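Local structure of ADP-ribosylating toxin CARDS (Mycoplasma pneumoniae, 4TLV) at residues A[219-224]-A[250-255]. The protein transfers ADP-ribose from NAD(+) to multiple target proteins in vitro and causes vacuolization and disruption of the respiratory epithelium in the host. Numbering follows the deposited sequence.
With SO4 (sulfate ion), chain H.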
ATOM      1  N   ASP A 219       4.843  -8.009 -15.928  1.00 12.14           N
ATOM      2  CA  ASP A 219       3.381  -8.088 -15.854  1.00 12.47           C
ATOM      3  C   ASP A 219       3.025  -9.321 -15.016  1.00 11.49           C
ATOM      4  O   ASP A 219       3.269 -10.454 -15.443  1.00 11.55           O
ATOM      5  CB  ASP A 219       2.809  -8.224 -17.269  1.00 10.30           C
ATOM      6  CG  ASP A 219       1.307  -8.292 -17.297  1.00 13.10           C
ATOM      7  OD1 ASP A 219       0.688  -8.580 -16.250  1.00 12.96           O
ATOM      8  OD2 ASP A 219       0.736  -8.041 -18.384  1.00 14.47           O
ATOM      9  N   VAL A 220       2.447  -9.113 -13.831  1.00 12.43           N
ATOM     10  CA  VAL A 220       2.139 -10.249 -12.956  1.00 12.99           C
ATOM     11  C   VAL A 220       0.638 -10.511 -12.792  1.00  9.92           C
ATOM     12  O   VAL A 220       0.196 -11.005 -11.751  1.00 10.76           O
ATOM     13  CB  VAL A 220       2.863 -10.150 -11.584  1.00 11.82           C
ATOM     14  CG1 VAL A 220       4.371 -10.305 -11.778  1.00 11.99           C
ATOM     15  CG2 VAL A 220       2.516  -8.816 -10.865  1.00  8.93           C
ATOM     16  N   SER A 221      -0.114 -10.168 -13.840  1.00 10.39           N
ATOM     17  CA  SER A 221      -1.539 -10.477 -13.999  1.00 11.26           C
ATOM     18  C   SER A 221      -2.458  -9.420 -13.410  1.00 11.22           C
ATOM     19  O   SER A 221      -2.081  -8.687 -12.496  1.00 11.98           O
ATOM     20  CB  SER A 221      -1.911 -11.857 -13.442  1.00 14.18           C
ATOM     21  OG  SER A 221      -1.039 -12.861 -13.931  1.00 14.60           O
ATOM     22  N   GLU A 222      -3.657  -9.345 -13.975  1.00 11.13           N
ATOM     23  CA  GLU A 222      -4.685  -8.416 -13.535  1.00 10.20           C
ATOM     24  C   GLU A 222      -4.201  -6.972 -13.495  1.00 10.93           C
ATOM     25  O   GLU A 222      -4.597  -6.193 -12.629  1.00 10.46           O
ATOM     26  CB  GLU A 222      -5.255  -8.848 -12.192  1.00 12.08           C
ATOM     27  CG  GLU A 222      -6.110 -10.087 -12.337  1.00 15.04           C
ATOM     28  CD  GLU A 222      -6.658 -10.564 -11.018  1.00 15.47           C
ATOM     29  OE1 GLU A 222      -5.848 -10.841 -10.103  1.00 15.12           O
ATOM     30  OE2 GLU A 222      -7.894 -10.649 -10.914  1.00 17.96           O
ATOM     31  N   GLY A 223      -3.361  -6.627 -14.460  1.00 10.85           N
ATOM     32  CA  GLY A 223      -2.924  -5.248 -14.624  1.00 10.18           C
ATOM     33  C   GLY A 223      -1.767  -4.859 -13.723  1.00  9.80           C
ATOM     34  O   GLY A 223      -1.297  -3.715 -13.764  1.00 10.44           O
ATOM     35  N   THR A 224      -1.309  -5.800 -12.912  1.00  9.32           N
ATOM     36  CA  THR A 224      -0.332  -5.510 -11.863  1.00  9.94           C
ATOM     37  C   THR A 224       1.093  -5.473 -12.408  1.00 11.57           C
ATOM     38  O   THR A 224       1.481  -6.353 -13.164  1.00 13.10           O
ATOM     39  CB  THR A 224      -0.441  -6.561 -10.728  1.00 11.54           C
ATOM     40  OG1 THR A 224      -1.783  -6.562 -10.244  1.00 10.59           O
ATOM     41  CG2 THR A 224       0.506  -6.252  -9.576  1.00  9.07           C
ATOM     42  N   ILE A 250       9.330 -14.975 -12.971  1.00 13.51           N
ATOM     43  CA  ILE A 250       7.959 -15.398 -12.745  1.00 13.98           C
ATOM     44  C   ILE A 250       6.993 -14.240 -13.022  1.00 17.90           C
ATOM     45  O   ILE A 250       6.817 -13.349 -12.192  1.00 14.53           O
ATOM     46  CB  ILE A 250       7.802 -15.966 -11.333  1.00 14.91           C
ATOM     47  CG1 ILE A 250       8.664 -17.232 -11.206  1.00 25.43           C
ATOM     48  CG2 ILE A 250       6.327 -16.286 -11.039  1.00 16.62           C
ATOM     49  CD1 ILE A 250       8.656 -17.831  -9.844  1.00 30.32           C
ATOM     50  N   ALA A 251       6.377 -14.269 -14.203  1.00 14.77           N
ATOM     51  CA  ALA A 251       5.534 -13.178 -14.689  1.00 14.01           C
ATOM     52  C   ALA A 251       4.887 -13.632 -15.995  1.00 16.11           C
ATOM     53  O   ALA A 251       5.391 -14.567 -16.630  1.00 14.07           O
ATOM     54  CB  ALA A 251       6.374 -11.934 -14.933  1.00 12.01           C
ATOM     55  N   GLU A 252       3.792 -12.980 -16.394  1.00 11.91           N
ATOM     56  CA  GLU A 252       3.180 -13.276 -17.690  1.00 15.35           C
ATOM     57  C   GLU A 252       4.127 -12.840 -18.793  1.00 20.98           C
ATOM     58  O   GLU A 252       4.213 -13.488 -19.845  1.00 17.68           O
ATOM     59  CB  GLU A 252       1.830 -12.567 -17.863  1.00 15.70           C
ATOM     60  CG  GLU A 252       0.757 -12.962 -16.844  1.00 14.55           C
ATOM     61  CD  GLU A 252      -0.656 -12.565 -17.304  1.00 15.43           C
ATOM     62  OE1 GLU A 252      -0.816 -12.071 -18.450  1.00 17.29           O
ATOM     63  OE2 GLU A 252      -1.609 -12.769 -16.526  1.00 14.39           O
ATOM     64  N   LYS A 253       4.856 -11.752 -18.542  1.00 14.77           N
ATOM     65  CA  LYS A 253       5.646 -11.127 -19.588  1.00 17.40           C
ATOM     66  C   LYS A 253       6.472  -9.993 -19.010  1.00 18.57           C
ATOM     67  O   LYS A 253       6.121  -9.447 -17.970  1.00 17.71           O
ATOM     68  CB  LYS A 253       4.671 -10.575 -20.630  1.00 20.87           C
ATOM     69  CG  LYS A 253       5.278  -9.880 -21.814  1.00 34.56           C
ATOM     70  CD  LYS A 253       4.166  -9.137 -22.563  1.00 33.70           C
ATOM     71  CE  LYS A 253       4.724  -8.312 -23.703  1.00 33.97           C
ATOM     72  NZ  LYS A 253       3.751  -7.267 -24.133  1.00 40.17           N
ATOM     73  N   ILE A 254       7.571  -9.641 -19.674  1.00 17.27           N
ATOM     74  CA  ILE A 254       8.354  -8.462 -19.298  1.00 16.74           C
ATOM     75  C   ILE A 254       8.269  -7.428 -20.415  1.00 20.32           C
ATOM     76  O   ILE A 254       8.434  -7.752 -21.587  1.00 18.73           O
ATOM     77  CB  ILE A 254       9.837  -8.788 -18.945  1.00 21.25           C
ATOM     78  CG1 ILE A 254       9.957  -9.348 -17.525  1.00 22.56           C
ATOM     79  CG2 ILE A 254      10.686  -7.518 -18.967  1.00 19.49           C
ATOM     80  CD1 ILE A 254       9.401 -10.708 -17.329  1.00 28.69           C
ATOM     81  N   ASP A 255       7.945  -6.195 -20.054  1.00 16.63           N
ATOM     82  CA  ASP A 255       7.882  -5.102 -21.014  1.00 17.25           C
ATOM     83  C   ASP A 255       8.939  -4.056 -20.716  1.00 20.41           C
ATOM     84  O   ASP A 255       9.247  -3.797 -19.557  1.00 17.33           O
ATOM     85  CB  ASP A 255       6.517  -4.435 -20.967  1.00 17.39           C
ATOM     86  CG  ASP A 255       5.415  -5.340 -21.477  1.00 27.57           C
ATOM     87  OD1 ASP A 255       5.329  -5.530 -22.706  1.00 28.59           O
ATOM     88  OD2 ASP A 255       4.651  -5.873 -20.647  1.00 24.32           O
TER
HETATM   89  S   SO4 H 602       0.584  -8.185 -25.057  0.63 35.45           S
HETATM   90  O1  SO4 H 602       1.694  -8.873 -24.407  0.63 37.15           O
HETATM   91  O2  SO4 H 602       0.668  -6.753 -24.773  0.63 30.03           O
HETATM   92  O3  SO4 H 602      -0.675  -8.747 -24.571  0.63 30.96           O
HETATM   93  O4  SO4 H 602       0.674  -8.383 -26.502  0.63 35.74           O
HETATM   94  O   HOH W   1       0.292 -10.254 -20.151  1.00 18.99           O
HETATM   95  O   HOH W   2       2.103  -6.052 -20.179  1.00 25.90           O
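Asp-219 and Glu-252 meet through their backbones: Glu-252 N donates to Asp-219 O at 2.7 Å. Asp-219 N in turn donates to Lys-253 O at 2.8 Å. These bonds tie the end of strand 214-219 to the segment leading into strand 253-258, its antiparallel neighbour in a small sheet, within a region inferred to form the NAD(+)-binding pocket. Beyond Asp-219 the chain leaves in a type I' turn, Ser-221 to Thr-224, toward strand 225-226. Glu-252 reaches across to this turn. Its CG is anti to its own carbonyl carbon (chi1 -61°) and the chain runs on extended. Ser-221 OG donates to Glu-252 OE2 at 2.7 Å, on the anti side and 21° out of the carboxylate plane. The same OG is also bonded to Trp-66 N. On the apolar side, Val-220 CG1 packs 4.1 Å from Ala-251 CB. Asp-219 fixes the start of the turn. Its CG is anti to the backbone N (chi1 -179°), and OD1 accepts from Ser-221 N at 3.0 Å, an Asx turn. Ser-268 OG is a second partner of OD1. Asp-219 OD2 and Glu-252 OE1 lie 4.3 Å apart, like charges that would tend to repel. A water donates to both, and OE1 has a long, weak ion pair with Arg-168. Farther out, Lys-253 NZ forms a salt bridge with Asp-255 OD1 and donates at 2.6 Å to O1 of a sulfate, probably from the crystallisation liquor.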